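Local structure of beta-fructofuranosidase, insoluble isoenzyme CWINV1 (Arabidopsis thaliana, 2OXB) at residues V425-F430 against Y439-C444; V465-H470 against K490-I495; R376-A381 against S404-F409. The protein hydrolyses sucrose and short fructans at the cell wall, releasing terminal non-reducing beta-D-fructofuranoside residues. The protein carries 1 engineered substitution. All coordinates share one frame; numbering follows the deposited sequence.

In the fold
All three contacts lie in the C-terminal beta-sandwich. Interaction 3 comes first: it brings 376-381 back to 404-409 and closes a loop that holds helix 391-397. Interaction 1 follows as a hairpin of strands 423-431 and 439-446. Interaction 2 comes last and closes the stretch from 465-470 to 490-495, which includes strands 473-480 and 483-488. The three are in series, so none nests in or crosses another. They still touch. Ile-429 N probably donates a hydrogen bond to Leu-406 O, as Val-465 N does to Val-441 O, which places the hairpin between strands 406-415 and 461-465 in one sheet; 490-495 leads into the other. Leu-378 packs on Pro-469 and His-470, joining interactions 3 and 2.

Interaction 1 (V425-F430 against Y439-C444); sequences VYFRIF and YVVLMC
Val-425 meets Met-443 and Cys-444 in a pairing whose segment axes run at 159° to each other. Its CG1, anti to the backbone N, lies 3.9 Å from Met-443 CE. Tyr-426 exchanges two backbone hydrogen bonds with Cys-444. Its CG sits between the backbone N and the carbonyl carbon (chi1 55°), which swings the ring beside the cysteine. Tyr-426 CE1 is 3.4 Å from Cys-444 CB. Cys-444 SG, bonded to Cys-395, is 4.7 Å from the centroid of the Tyr-426 ring, an oblique sulfur-aromatic contact. An alanine in place of this tyrosine would probably leave the cysteine without its aromatic neighbour and open a gap beside the disulfide. Phe-427 faces the other side of the sheet. Its CE1 is 3.5 Å from Met-443 CG, and its ring makes an oblique Met-aromatic contact with SD. Phe-427 CD1 reaches Val-441 CG1 at 3.7 Å. Arg-428 shares two backbone bonds with Leu-442, and their side chains run side by side, Arg-428 CD 3.4 Å from Leu-442 CD2. Its NH2 makes a weak hydrogen bond to Asn-399 O. Ile-429 CD1 rests 3.6 Å from Val-441 CG1. Phe-430 and Val-440 complete the ladder with two more bonds. The arrangement is an antiparallel beta hairpin of the GH32 C-terminal beta-sandwich, with Phe-427, Ile-429, Val-441 and Met-443 on its inward face.

Interaction 2 (V465-H470 against K490-I495); sequences VDINPH and KGRACI
Arg-492 lies across Val-465, Asp-466 and Ile-467, and its side chain carries most of the contact. CB starts near Val-465 CG1, at 4.2 Å, where the two side chains cross at about a right angle. CG is anti to the carbonyl carbon (chi1 -73°), and the chain then runs extended as far as NE. This carries CD out to meet two neighbours. Arg-492 CD is 3.5 Å from Asp-466 O and 3.6 Å from Ile-467 CG2. NE is next, also 3.5 Å from Asp-466 O, which lies at the edge of the guanidinium. At the tip, NH1 is hydrogen-bonded to Gly-489 O, just before its own segment. NH2 has a long, weak ion pair with Asp-321. The Asp-466 carbonyl belongs to an inverse gamma turn centred on that residue, spanned by a weak bond from Ile-467 N to Val-465 O. Beside the arginine, Ala-493 CB packs on Val-465 CG2 at 3.6 Å. Arg-492 and Ala-493 both face Gly-488 in a classic beta bulge, by the weakly bonded strand 493-498. Val-465 lies where strand 461-465 gives way to the loop. That strand pairs with strand 439-446, whose Met-443 touches both Val-465 and Ala-493. The contact therefore joins the two sheets of the sandwich where strand 493-498 forms an outer edge, with Arg-492 also packing on Ile-328 of strand 327-331 from the N-terminal domain.

Interaction 3 (R376-A381 against S404-F409); sequences RDLEKA and SGLGPF
The backbones come nearest where Ala-381, leaving a turn with helical phi/psi at 378-380, passes Gly-405, their CA atoms 5.0 Å apart. Gly-405 brings its bare CA to 3.8 Å from Lys-380 O. A CB at this position would point toward the turn and run into that carbonyl oxygen. The side-chain contact centres on Leu-406, which points at the turn. Its CG is anti to the carbonyl carbon (chi1 -62°), which aims the branch at the turn; the second torsion (chi2 -167°) then sets CD1 and CD2 on different parts of it. CD1 goes to the apolar side. It lies 3.5 Å from Ala-381 CB and 3.7 Å from Leu-378 CD2, the two leucines crossing at about a right angle. Leu-406 CG rests against the backbone as well, 3.6 Å from Ala-381 CA. CD2 reaches more loosely, 4.3 Å from Lys-380 CB and about as far from Asp-377 O. The meeting is thus apolar and rests on one leucine. Close by, Gly-405 N makes a weak hydrogen bond to Asp-382 OD1. Leu-406 and Leu-378 both also pack on Ile-429. The loop with 376-381 connects strand 367-374 of one sheet to strand 382-383 of the other. The arrangement is a loop that crosses between the two sheets of the GH32 C-terminal beta-sandwich, with Leu-378 packed among Ile-429, Tyr-439 and Pro-469.

Interaction 1 (V425-F430 against Y439-C444)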
loop_
_atom_site.group_PDB
_atom_site.type_symbol
_atom_site.label_atom_id
_atom_site.label_comp_id
_atom_site.label_asym_id
_atom_site.label_seq_id
_atom_site.Cartn_x
_atom_site.Cartn_y
_atom_site.Cartn_z
ATOM N N VAL A 425 5.647 12.534 -12.768
ATOM C CA VAL A 425 4.292 12.375 -12.281
ATOM C C VAL A 425 3.629 13.722 -12.562
ATOM O O VAL A 425 4.192 14.779 -12.255
ATOM C CB VAL A 425 4.281 12.098 -10.782
ATOM C CG1 VAL A 425 2.861 12.100 -10.260
ATOM C CG2 VAL A 425 4.964 10.762 -10.510
ATOM N N TYR A 426 2.442 13.695 -13.151
ATOM C CA TYR A 426 1.773 14.936 -13.474
ATOM C C TYR A 426 0.270 14.772 -13.561
ATOM O O TYR A 426 -0.268 13.703 -13.272
ATOM C CB TYR A 426 2.324 15.457 -14.795
ATOM C CG TYR A 426 2.214 14.456 -15.918
ATOM C CD1 TYR A 426 0.982 14.159 -16.488
ATOM C CD2 TYR A 426 3.338 13.791 -16.397
ATOM C CE1 TYR A 426 0.865 13.229 -17.510
ATOM C CE2 TYR A 426 3.236 12.847 -17.422
ATOM C CZ TYR A 426 1.993 12.572 -17.973
ATOM O OH TYR A 426 1.873 11.645 -18.984
ATOM N N PHE A 427 -0.388 15.851 -13.972
ATOM C CA PHE A 427 -1.838 15.915 -14.121
ATOM C C PHE A 427 -2.243 16.294 -15.539
ATOM O O PHE A 427 -1.456 16.878 -16.285
ATOM C CB PHE A 427 -2.424 16.977 -13.196
ATOM C CG PHE A 427 -2.404 16.603 -11.750
ATOM C CD1 PHE A 427 -3.179 15.540 -11.290
ATOM C CD2 PHE A 427 -1.636 17.326 -10.839
ATOM C CE1 PHE A 427 -3.196 15.203 -9.945
ATOM C CE2 PHE A 427 -1.645 16.997 -9.484
ATOM C CZ PHE A 427 -2.428 15.932 -9.038
ATOM N N ARG A 428 -3.487 15.956 -15.887
ATOM C CA ARG A 428 -4.109 16.274 -17.177
ATOM C C ARG A 428 -5.601 16.454 -16.896
ATOM O O ARG A 428 -6.246 15.549 -16.381
ATOM C CB ARG A 428 -3.926 15.139 -18.165
ATOM C CG ARG A 428 -2.597 15.096 -18.844
ATOM C CD ARG A 428 -2.339 13.671 -19.237
ATOM N NE ARG A 428 -1.208 13.524 -20.133
ATOM C CZ ARG A 428 -1.306 13.575 -21.448
ATOM N NH1 ARG A 428 -2.486 13.772 -22.012
ATOM N NH2 ARG A 428 -0.228 13.410 -22.191
ATOM N N ILE A 429 -6.141 17.625 -17.222
ATOM C CA ILE A 429 -7.558 17.903 -16.979
ATOM C C ILE A 429 -8.374 17.899 -18.271
ATOM O O ILE A 429 -8.008 18.520 -19.265
ATOM C CB ILE A 429 -7.786 19.298 -16.306
ATOM C CG1 ILE A 429 -6.965 19.436 -15.020
ATOM C CG2 ILE A 429 -9.272 19.504 -16.035
ATOM C CD1 ILE A 429 -7.303 18.450 -13.932
ATOM N N PHE A 430 -9.499 17.206 -18.230
ATOM C CA PHE A 430 -10.391 17.142 -19.364
ATOM C C PHE A 430 -11.804 17.306 -18.831
ATOM O O PHE A 430 -12.025 17.277 -17.616
ATOM C CB PHE A 430 -10.249 15.802 -20.081
ATOM C CG PHE A 430 -8.883 15.570 -20.658
ATOM C CD1 PHE A 430 -8.364 16.441 -21.612
ATOM C CD2 PHE A 430 -8.113 14.487 -20.246
ATOM C CE1 PHE A 430 -7.100 16.241 -22.147
ATOM C CE2 PHE A 430 -6.848 14.276 -20.774
ATOM C CZ PHE A 430 -6.337 15.155 -21.728
ATOM N N TYR A 439 -15.521 17.731 -14.630
ATOM C CA TYR A 439 -14.207 17.478 -15.180
ATOM C C TYR A 439 -13.573 16.192 -14.653
ATOM O O TYR A 439 -13.982 15.650 -13.623
ATOM C CB TYR A 439 -13.320 18.683 -14.862
ATOM C CG TYR A 439 -13.829 19.988 -15.450
ATOM C CD1 TYR A 439 -13.197 20.569 -16.556
ATOM C CD2 TYR A 439 -14.965 20.620 -14.938
ATOM C CE1 TYR A 439 -13.682 21.742 -17.145
ATOM C CE2 TYR A 439 -15.465 21.796 -15.519
ATOM C CZ TYR A 439 -14.819 22.348 -16.622
ATOM O OH TYR A 439 -15.299 23.490 -17.219
ATOM N N VAL A 440 -12.580 15.694 -15.382
ATOM C CA VAL A 440 -11.869 14.490 -14.970
ATOM C C VAL A 440 -10.398 14.844 -14.770
ATOM O O VAL A 440 -9.741 15.427 -15.652
ATOM C CB VAL A 440 -11.958 13.344 -16.017
ATOM C CG1 VAL A 440 -11.303 12.089 -15.461
ATOM C CG2 VAL A 440 -13.396 13.068 -16.388
ATOM N N VAL A 441 -9.889 14.497 -13.597
ATOM C CA VAL A 441 -8.503 14.768 -13.281
ATOM C C VAL A 441 -7.665 13.513 -13.404
ATOM O O VAL A 441 -7.835 12.554 -12.656
ATOM C CB VAL A 441 -8.347 15.294 -11.871
ATOM C CG1 VAL A 441 -6.899 15.709 -11.645
ATOM C CG2 VAL A 441 -9.292 16.447 -11.655
ATOM N N LEU A 442 -6.753 13.549 -14.358
ATOM C CA LEU A 442 -5.871 12.443 -14.623
ATOM C C LEU A 442 -4.513 12.572 -13.937
ATOM O O LEU A 442 -3.794 13.552 -14.142
ATOM C CB LEU A 442 -5.637 12.322 -16.124
ATOM C CG LEU A 442 -4.676 11.183 -16.456
ATOM C CD1 LEU A 442 -5.367 9.864 -16.140
ATOM C CD2 LEU A 442 -4.256 11.242 -17.908
ATOM N N MET A 443 -4.154 11.587 -13.126
ATOM C CA MET A 443 -2.848 11.616 -12.489
ATOM C C MET A 443 -2.034 10.514 -13.178
ATOM O O MET A 443 -2.432 9.340 -13.166
ATOM C CB MET A 443 -2.950 11.355 -10.971
ATOM C CG MET A 443 -1.839 12.034 -10.142
ATOM S SD MET A 443 -1.734 11.557 -8.365
ATOM C CE MET A 443 -0.149 10.567 -8.335
ATOM N N CYS A 444 -0.926 10.903 -13.812
ATOM C CA CYS A 444 -0.040 9.954 -14.493
ATOM C C CYS A 444 1.328 9.932 -13.834
ATOM O O CYS A 444 1.796 10.945 -13.319
ATOM C CB CYS A 444 0.180 10.336 -15.953
ATOM S SG CYS A 444 -1.256 10.228 -17.068
#

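Interaction 2 (V465-H470 against K490-I495)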
loop_
_atom_site.group_PDB
_atom_site.type_symbol
_atom_site.label_atom_id
_atom_site.label_comp_id
_atom_site.label_asym_id
_atom_site.label_seq_id
_atom_site.Cartn_x
_atom_site.Cartn_y
_atom_site.Cartn_z
ATOM N N VAL A 465 -8.363 11.337 -10.243
ATOM C CA VAL A 465 -8.422 11.977 -8.935
ATOM C C VAL A 465 -9.753 12.717 -8.748
ATOM O O VAL A 465 -10.069 13.657 -9.490
ATOM C CB VAL A 465 -7.241 12.961 -8.766
ATOM C CG1 VAL A 465 -7.061 13.334 -7.313
ATOM C CG2 VAL A 465 -5.968 12.323 -9.297
ATOM N N ASP A 466 -10.528 12.289 -7.754
ATOM C CA ASP A 466 -11.811 12.906 -7.477
ATOM C C ASP A 466 -11.651 14.186 -6.687
ATOM O O ASP A 466 -11.919 14.246 -5.484
ATOM C CB ASP A 466 -12.742 11.961 -6.722
ATOM C CG ASP A 466 -14.191 12.449 -6.733
ATOM O OD1 ASP A 466 -14.760 12.594 -7.844
ATOM O OD2 ASP A 466 -14.761 12.685 -5.644
ATOM N N ILE A 467 -11.208 15.213 -7.390
ATOM C CA ILE A 467 -11.016 16.527 -6.806
ATOM C C ILE A 467 -11.712 17.453 -7.751
ATOM O O ILE A 467 -12.077 17.056 -8.857
ATOM C CB ILE A 467 -9.528 16.915 -6.751
ATOM C CG1 ILE A 467 -8.887 16.634 -8.119
ATOM C CG2 ILE A 467 -8.836 16.155 -5.625
ATOM C CD1 ILE A 467 -7.390 16.850 -8.165
ATOM N N ASN A 468 -11.912 18.683 -7.315
ATOM C CA ASN A 468 -12.562 19.653 -8.172
ATOM C C ASN A 468 -11.501 20.588 -8.711
ATOM O O ASN A 468 -10.947 21.385 -7.977
ATOM C CB ASN A 468 -13.605 20.445 -7.400
ATOM C CG ASN A 468 -14.766 20.835 -8.264
ATOM O OD1 ASN A 468 -15.709 20.059 -8.437
ATOM N ND2 ASN A 468 -14.694 22.024 -8.859
ATOM N N PRO A 469 -11.200 20.493 -10.010
ATOM C CA PRO A 469 -10.195 21.333 -10.660
ATOM C C PRO A 469 -10.483 22.834 -10.567
ATOM O O PRO A 469 -9.716 23.649 -11.082
ATOM C CB PRO A 469 -10.181 20.804 -12.102
ATOM C CG PRO A 469 -11.571 20.317 -12.309
ATOM C CD PRO A 469 -11.874 19.625 -10.993
ATOM N N HIS A 470 -11.593 23.189 -9.918
ATOM C CA HIS A 470 -11.960 24.593 -9.717
ATOM C C HIS A 470 -10.995 25.194 -8.704
ATOM O O HIS A 470 -10.582 26.353 -8.838
ATOM C CB HIS A 470 -13.382 24.737 -9.176
ATOM C CG HIS A 470 -14.426 24.865 -10.237
ATOM N ND1 HIS A 470 -15.679 25.377 -9.981
ATOM C CD2 HIS A 470 -14.413 24.535 -11.549
ATOM C CE1 HIS A 470 -16.393 25.356 -11.092
ATOM N NE2 HIS A 470 -15.647 24.849 -12.058
ATOM N N LYS A 490 -4.433 15.178 -1.800
ATOM C CA LYS A 490 -4.347 14.765 -0.403
ATOM C C LYS A 490 -4.518 13.252 -0.245
ATOM O O LYS A 490 -5.325 12.784 0.569
ATOM C CB LYS A 490 -5.425 15.469 0.431
ATOM C CG LYS A 490 -5.297 16.980 0.543
ATOM C CD LYS A 490 -5.707 17.708 -0.733
ATOM C CE LYS A 490 -5.650 19.223 -0.541
ATOM N NZ LYS A 490 -5.947 19.983 -1.798
ATOM N N GLY A 491 -3.766 12.488 -1.025
ATOM C CA GLY A 491 -3.868 11.046 -0.936
ATOM C C GLY A 491 -4.942 10.426 -1.806
ATOM O O GLY A 491 -4.836 9.263 -2.167
ATOM N N ARG A 492 -5.980 11.179 -2.143
ATOM C CA ARG A 492 -7.035 10.633 -2.992
ATOM C C ARG A 492 -6.476 9.798 -4.150
ATOM O O ARG A 492 -7.177 8.940 -4.689
ATOM C CB ARG A 492 -7.907 11.755 -3.547
ATOM C CG ARG A 492 -8.833 12.384 -2.523
ATOM C CD ARG A 492 -9.468 13.633 -3.091
ATOM N NE ARG A 492 -10.569 14.122 -2.261
ATOM C CZ ARG A 492 -10.437 14.524 -1.003
ATOM N NH1 ARG A 492 -9.246 14.499 -0.412
ATOM N NH2 ARG A 492 -11.500 14.952 -0.338
ATOM N N ALA A 493 -5.226 10.051 -4.536
ATOM C CA ALA A 493 -4.601 9.288 -5.609
ATOM C C ALA A 493 -3.186 8.867 -5.216
ATOM O O ALA A 493 -2.299 9.705 -5.025
ATOM C CB ALA A 493 -4.572 10.099 -6.881
ATOM N N CYS A 494 -2.974 7.559 -5.116
ATOM C CA CYS A 494 -1.680 7.037 -4.719
ATOM C C CYS A 494 -1.014 6.126 -5.752
ATOM O O CYS A 494 -1.320 4.937 -5.828
ATOM C CB CYS A 494 -1.847 6.300 -3.396
ATOM S SG CYS A 494 -2.878 7.206 -2.222
ATOM N N ILE A 495 -0.098 6.700 -6.537
ATOM C CA ILE A 495 0.657 5.974 -7.565
ATOM C C ILE A 495 2.153 5.907 -7.202
ATOM O O ILE A 495 2.885 6.894 -7.327
ATOM C CB ILE A 495 0.552 6.651 -8.948
ATOM C CG1 ILE A 495 -0.904 6.719 -9.404
ATOM C CG2 ILE A 495 1.381 5.869 -9.964
ATOM C CD1 ILE A 495 -1.088 7.433 -10.730
#

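Interaction 3 (R376-A381 against S404-F409)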
loop_
_atom_site.group_PDB
_atom_site.type_symbol
_atom_site.label_atom_id
_atom_site.label_comp_id
_atom_site.label_asym_id
_atom_site.label_seq_id
_atom_site.Cartn_x
_atom_site.Cartn_y
_atom_site.Cartn_z
ATOM N N ARG A 376 -6.337 28.225 -14.365
ATOM C CA ARG A 376 -7.298 29.261 -14.709
ATOM C C ARG A 376 -8.028 28.856 -15.982
ATOM O O ARG A 376 -7.484 28.152 -16.834
ATOM C CB ARG A 376 -6.611 30.619 -14.889
ATOM C CG ARG A 376 -5.548 30.693 -15.966
ATOM C CD ARG A 376 -5.239 32.153 -16.259
ATOM N NE ARG A 376 -4.173 32.307 -17.237
ATOM C CZ ARG A 376 -2.949 31.816 -17.081
ATOM N NH1 ARG A 376 -2.644 31.138 -15.980
ATOM N NH2 ARG A 376 -2.035 31.995 -18.025
ATOM N N ASP A 377 -9.275 29.288 -16.096
ATOM C CA ASP A 377 -10.087 28.950 -17.251
ATOM C C ASP A 377 -10.020 27.449 -17.492
ATOM O O ASP A 377 -9.178 26.957 -18.248
ATOM C CB ASP A 377 -9.599 29.699 -18.488
ATOM C CG ASP A 377 -10.723 29.992 -19.475
ATOM O OD1 ASP A 377 -10.411 30.327 -20.635
ATOM O OD2 ASP A 377 -11.916 29.905 -19.098
ATOM N N LEU A 378 -10.912 26.726 -16.830
ATOM C CA LEU A 378 -10.982 25.275 -16.954
ATOM C C LEU A 378 -11.589 24.911 -18.298
ATOM O O LEU A 378 -11.455 23.781 -18.762
ATOM C CB LEU A 378 -11.845 24.694 -15.828
ATOM C CG LEU A 378 -11.161 23.915 -14.711
ATOM C CD1 LEU A 378 -12.076 23.794 -13.535
ATOM C CD2 LEU A 378 -10.763 22.549 -15.229
ATOM N N GLU A 379 -12.267 25.883 -18.909
ATOM C CA GLU A 379 -12.908 25.685 -20.205
ATOM C C GLU A 379 -11.895 25.274 -21.260
ATOM O O GLU A 379 -12.213 24.533 -22.190
ATOM C CB GLU A 379 -13.629 26.962 -20.654
ATOM C CG GLU A 379 -14.975 27.199 -19.964
ATOM C CD GLU A 379 -14.860 27.693 -18.521
ATOM O OE1 GLU A 379 -14.396 28.844 -18.328
ATOM O OE2 GLU A 379 -15.246 26.939 -17.588
ATOM N N LYS A 380 -10.670 25.756 -21.117
ATOM C CA LYS A 380 -9.659 25.402 -22.078
ATOM C C LYS A 380 -9.377 23.920 -22.046
ATOM O O LYS A 380 -8.682 23.405 -22.923
ATOM C CB LYS A 380 -8.378 26.195 -21.831
ATOM C CG LYS A 380 -8.309 27.442 -22.669
ATOM C CD LYS A 380 -9.505 28.303 -22.360
ATOM C CE LYS A 380 -9.681 29.443 -23.338
ATOM N NZ LYS A 380 -11.003 30.071 -23.045
ATOM N N ALA A 381 -9.914 23.223 -21.046
ATOM C CA ALA A 381 -9.685 21.779 -20.947
ATOM C C ALA A 381 -10.341 21.015 -22.101
ATOM O O ALA A 381 -11.412 21.384 -22.589
ATOM C CB ALA A 381 -10.189 21.246 -19.619
ATOM N N SER A 404 -1.720 18.709 -24.270
ATOM C CA SER A 404 -3.142 18.739 -23.945
ATOM C C SER A 404 -3.491 20.187 -23.595
ATOM O O SER A 404 -2.604 21.007 -23.333
ATOM C CB SER A 404 -3.463 17.858 -22.728
ATOM O OG SER A 404 -3.072 16.518 -22.928
ATOM N N GLY A 405 -4.784 20.498 -23.594
ATOM C CA GLY A 405 -5.208 21.837 -23.236
ATOM C C GLY A 405 -4.725 22.091 -21.820
ATOM O O GLY A 405 -3.938 22.998 -21.578
ATOM N N LEU A 406 -5.190 21.281 -20.879
ATOM C CA LEU A 406 -4.780 21.425 -19.498
ATOM C C LEU A 406 -3.929 20.211 -19.127
ATOM O O LEU A 406 -4.410 19.234 -18.546
ATOM C CB LEU A 406 -6.006 21.562 -18.571
ATOM C CG LEU A 406 -6.953 22.765 -18.761
ATOM C CD1 LEU A 406 -7.907 22.898 -17.563
ATOM C CD2 LEU A 406 -6.135 24.049 -18.915
ATOM N N GLY A 407 -2.656 20.270 -19.496
ATOM C CA GLY A 407 -1.755 19.177 -19.201
ATOM C C GLY A 407 -0.867 18.916 -20.393
ATOM O O GLY A 407 -1.162 19.382 -21.492
ATOM N N PRO A 408 0.209 18.134 -20.211
ATOM C CA PRO A 408 0.589 17.519 -18.929
ATOM C C PRO A 408 1.461 18.406 -18.019
ATOM O O PRO A 408 2.379 19.082 -18.493
ATOM C CB PRO A 408 1.315 16.262 -19.378
ATOM C CG PRO A 408 2.079 16.777 -20.585
ATOM C CD PRO A 408 1.072 17.648 -21.307
ATOM N N PHE A 409 1.172 18.387 -16.716
ATOM C CA PHE A 409 1.920 19.192 -15.757
ATOM C C PHE A 409 1.997 18.615 -14.346
ATOM O O PHE A 409 0.985 18.413 -13.684
ATOM C CB PHE A 409 1.353 20.622 -15.705
ATOM C CG PHE A 409 -0.016 20.748 -15.052
ATOM C CD1 PHE A 409 -0.150 20.820 -13.669
ATOM C CD2 PHE A 409 -1.166 20.887 -15.833
ATOM C CE1 PHE A 409 -1.402 21.036 -13.086
ATOM C CE2 PHE A 409 -2.414 21.105 -15.248
ATOM C CZ PHE A 409 -2.537 21.182 -13.875
#